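Local coordinates for protein F-93 (Sulfolobus virus 1, PDB 1TBX), which probably acts as a homodimeric winged-helix transcription factor that recognises a palindromic or pseudo-palindromic DNA target, at residues A[49-53]-A[54-58]. Sequence-based numbering, arbitrary orientation.
Sequences FLIQE and GFVKE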
ATOM      1  N   PHE A  49     -12.554  -7.500  -6.888  1.00 26.28           N
ATOM      2  CA  PHE A  49     -12.451  -7.438  -5.452  1.00 26.27           C
ATOM      3  C   PHE A  49     -13.077  -6.131  -4.899  1.00 24.48           C
ATOM      4  O   PHE A  49     -13.913  -6.173  -4.007  1.00 23.78           O
ATOM      5  CB  PHE A  49     -10.986  -7.657  -5.039  1.00 22.91           C
ATOM      6  CG  PHE A  49     -10.715  -7.389  -3.596  1.00 25.78           C
ATOM      7  CD1 PHE A  49     -10.913  -8.376  -2.643  1.00 18.27           C
ATOM      8  CD2 PHE A  49     -10.256  -6.132  -3.184  1.00 29.71           C
ATOM      9  CE1 PHE A  49     -10.671  -8.125  -1.298  1.00 21.90           C
ATOM     10  CE2 PHE A  49     -10.008  -5.871  -1.806  1.00 31.33           C
ATOM     11  CZ  PHE A  49     -10.211  -6.870  -0.872  1.00 24.78           C
ATOM     12  N   LEU A  50     -12.708  -4.987  -5.459  1.00 24.78           N
ATOM     13  CA  LEU A  50     -13.199  -3.713  -4.949  1.00 23.35           C
ATOM     14  C   LEU A  50     -14.715  -3.576  -5.116  1.00 26.22           C
ATOM     15  O   LEU A  50     -15.375  -2.935  -4.281  1.00 26.35           O
ATOM     16  CB  LEU A  50     -12.487  -2.566  -5.630  1.00 20.56           C
ATOM     17  CG  LEU A  50     -10.954  -2.624  -5.671  1.00 22.64           C
ATOM     18  CD1 LEU A  50     -10.383  -1.635  -6.733  1.00 15.14           C
ATOM     19  CD2 LEU A  50     -10.396  -2.326  -4.271  1.00 19.46           C
ATOM     20  N   ILE A  51     -15.274  -4.183  -6.172  1.00 24.70           N
ATOM     21  CA  ILE A  51     -16.717  -4.247  -6.305  1.00 24.36           C
ATOM     22  C   ILE A  51     -17.266  -5.126  -5.196  1.00 24.92           C
ATOM     23  O   ILE A  51     -18.231  -4.748  -4.537  1.00 27.80           O
ATOM     24  CB  ILE A  51     -17.154  -4.803  -7.682  1.00 23.97           C
ATOM     25  CG1 ILE A  51     -17.219  -3.701  -8.722  1.00 28.57           C
ATOM     26  CG2 ILE A  51     -18.541  -5.392  -7.619  1.00 19.07           C
ATOM     27  CD1 ILE A  51     -16.961  -4.182 -10.118  1.00 21.83           C
ATOM     28  N   GLN A  52     -16.647  -6.282  -4.973  1.00 24.38           N
ATOM     29  CA  GLN A  52     -17.178  -7.246  -4.014  1.00 27.56           C
ATOM     30  C   GLN A  52     -17.110  -6.751  -2.597  1.00 28.01           C
ATOM     31  O   GLN A  52     -17.980  -7.072  -1.796  1.00 28.94           O
ATOM     32  CB  GLN A  52     -16.409  -8.540  -4.047  1.00 29.44           C
ATOM     33  CG  GLN A  52     -17.220  -9.702  -4.541  1.00 38.71           C
ATOM     34  CD  GLN A  52     -16.422 -10.522  -5.531  1.00 44.75           C
ATOM     35  OE1 GLN A  52     -15.212 -10.724  -5.346  1.00 53.20           O
ATOM     36  NE2 GLN A  52     -17.070 -10.969  -6.592  1.00 40.51           N
ATOM     37  N   GLU A  53     -16.055  -5.997  -2.286  1.00 27.70           N
ATOM     38  CA  GLU A  53     -15.874  -5.427  -0.958  1.00 25.08           C
ATOM     39  C   GLU A  53     -16.447  -4.017  -0.826  1.00 25.75           C
ATOM     40  O   GLU A  53     -16.215  -3.335   0.178  1.00 26.63           O
ATOM     41  CB  GLU A  53     -14.415  -5.455  -0.541  1.00 24.55           C
ATOM     42  CG  GLU A  53     -13.846  -6.854  -0.406  1.00 31.63           C
ATOM     43  CD  GLU A  53     -14.612  -7.756   0.547  1.00 33.07           C
ATOM     44  OE1 GLU A  53     -14.887  -7.348   1.696  1.00 33.92           O
ATOM     45  OE2 GLU A  53     -14.915  -8.895   0.137  1.00 34.15           O
ATOM     46  N   GLY A  54     -17.188  -3.581  -1.841  1.00 19.26           N
ATOM     47  CA  GLY A  54     -18.030  -2.407  -1.715  1.00 19.38           C
ATOM     48  C   GLY A  54     -17.343  -1.053  -1.745  1.00 23.80           C
ATOM     49  O   GLY A  54     -17.879  -0.082  -1.180  1.00 19.65           O
ATOM     50  N   PHE A  55     -16.176  -1.003  -2.401  1.00 21.09           N
ATOM     51  CA  PHE A  55     -15.437   0.226  -2.630  1.00 17.72           C
ATOM     52  C   PHE A  55     -15.745   0.879  -3.969  1.00 22.97           C
ATOM     53  O   PHE A  55     -15.606   2.090  -4.095  1.00 23.58           O
ATOM     54  CB  PHE A  55     -13.972  -0.065  -2.623  1.00 12.95           C
ATOM     55  CG  PHE A  55     -13.464  -0.556  -1.313  1.00 18.35           C
ATOM     56  CD1 PHE A  55     -13.193  -1.903  -1.119  1.00 18.54           C
ATOM     57  CD2 PHE A  55     -13.208   0.326  -0.275  1.00 22.19           C
ATOM     58  CE1 PHE A  55     -12.683  -2.372   0.074  1.00 14.82           C
ATOM     59  CE2 PHE A  55     -12.708  -0.150   0.934  1.00 23.36           C
ATOM     60  CZ  PHE A  55     -12.444  -1.506   1.092  1.00 19.01           C
ATOM     61  N   VAL A  56     -16.165   0.087  -4.961  1.00 24.19           N
ATOM     62  CA  VAL A  56     -16.337   0.553  -6.343  1.00 19.64           C
ATOM     63  C   VAL A  56     -17.648   0.027  -6.893  1.00 22.38           C
ATOM     64  O   VAL A  56     -18.092  -1.073  -6.527  1.00 21.00           O
ATOM     65  CB  VAL A  56     -15.187   0.011  -7.220  1.00 19.57           C
ATOM     66  CG1 VAL A  56     -15.450   0.162  -8.706  1.00 17.13           C
ATOM     67  CG2 VAL A  56     -13.863   0.678  -6.845  1.00 24.15           C
ATOM     68  N   LYS A  57     -18.268   0.807  -7.772  1.00 21.28           N
ATOM     69  CA  LYS A  57     -19.454   0.343  -8.485  1.00 24.81           C
ATOM     70  C   LYS A  57     -19.172   0.336  -9.980  1.00 25.54           C
ATOM     71  O   LYS A  57     -18.527   1.236 -10.486  1.00 27.01           O
ATOM     72  CB  LYS A  57     -20.687   1.197  -8.145  1.00 24.57           C
ATOM     73  CG  LYS A  57     -21.533   0.616  -6.982  1.00 29.04           C
ATOM     74  CD  LYS A  57     -22.376   1.682  -6.194  1.00 31.42           C
ATOM     75  CE  LYS A  57     -23.148   1.064  -4.967  1.00 32.86           C
ATOM     76  NZ  LYS A  57     -24.612   1.454  -4.831  1.00 34.30           N
ATOM     77  N   GLU A  58     -19.619  -0.694 -10.686  1.00 26.62           N
ATOM     78  CA  GLU A  58     -19.498  -0.670 -12.127  1.00 29.46           C
ATOM     79  C   GLU A  58     -20.860  -0.617 -12.814  1.00 31.80           C
ATOM     80  O   GLU A  58     -21.671  -1.527 -12.616  1.00 35.93           O
ATOM     81  CB  GLU A  58     -18.725  -1.883 -12.621  1.00 31.13           C
ATOM     82  CG  GLU A  58     -18.543  -1.919 -14.138  1.00 32.09           C
ATOM     83  CD  GLU A  58     -17.623  -3.033 -14.547  1.00 36.51           C
ATOM     84  OE1 GLU A  58     -16.632  -2.761 -15.274  1.00 40.53           O
ATOM     85  OE2 GLU A  58     -17.889  -4.176 -14.101  1.00 32.47           O
TER
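Leu-50 and Val-56 meet where the chain leaves helix 40-52 and turns into the first strand of the wing: CG2 of Val-56 lies 3.7 Å from CB of Leu-50, the two branched side chains crossing at a slant. The turn between them is a Schellman motif. Phe-55 N reaches Leu-50 O at 2.8 Å, and Gly-54 N closes on Ile-51 O at 3.1 Å. The C-prime place needs a positive phi, here 76°, which glycine adopts readily because it has no CB. Val-56 N also donates a hydrogen bond to Leu-50 O, which thus accepts twice.

On another side of the turn, the long CG1-CD1 branch of Ile-51 follows the departing chain far enough for CD1 to end 3.8 Å from CB of Glu-58. With CG beside its own backbone N (chi1 -64°), the Phe-55 ring comes back to Glu-53, whose CB touches CE1 at 3.6 Å; the ring also meets Phe-6 of the second subunit edge-to-face. Glu-53 CG lies over one face of the Phe-49 ring, toward its rim. Glu-58 OE1 is hydrogen-bonded to Thr-25 OG1. Leu-50, apolar and buried, also packs on Val-13 of helix 9-17, and Val-56, compact and beta-branched as suits a buried strand position, sits between Leu-14 and Leu-17 of that helix and Leu-67 of strand 64-69.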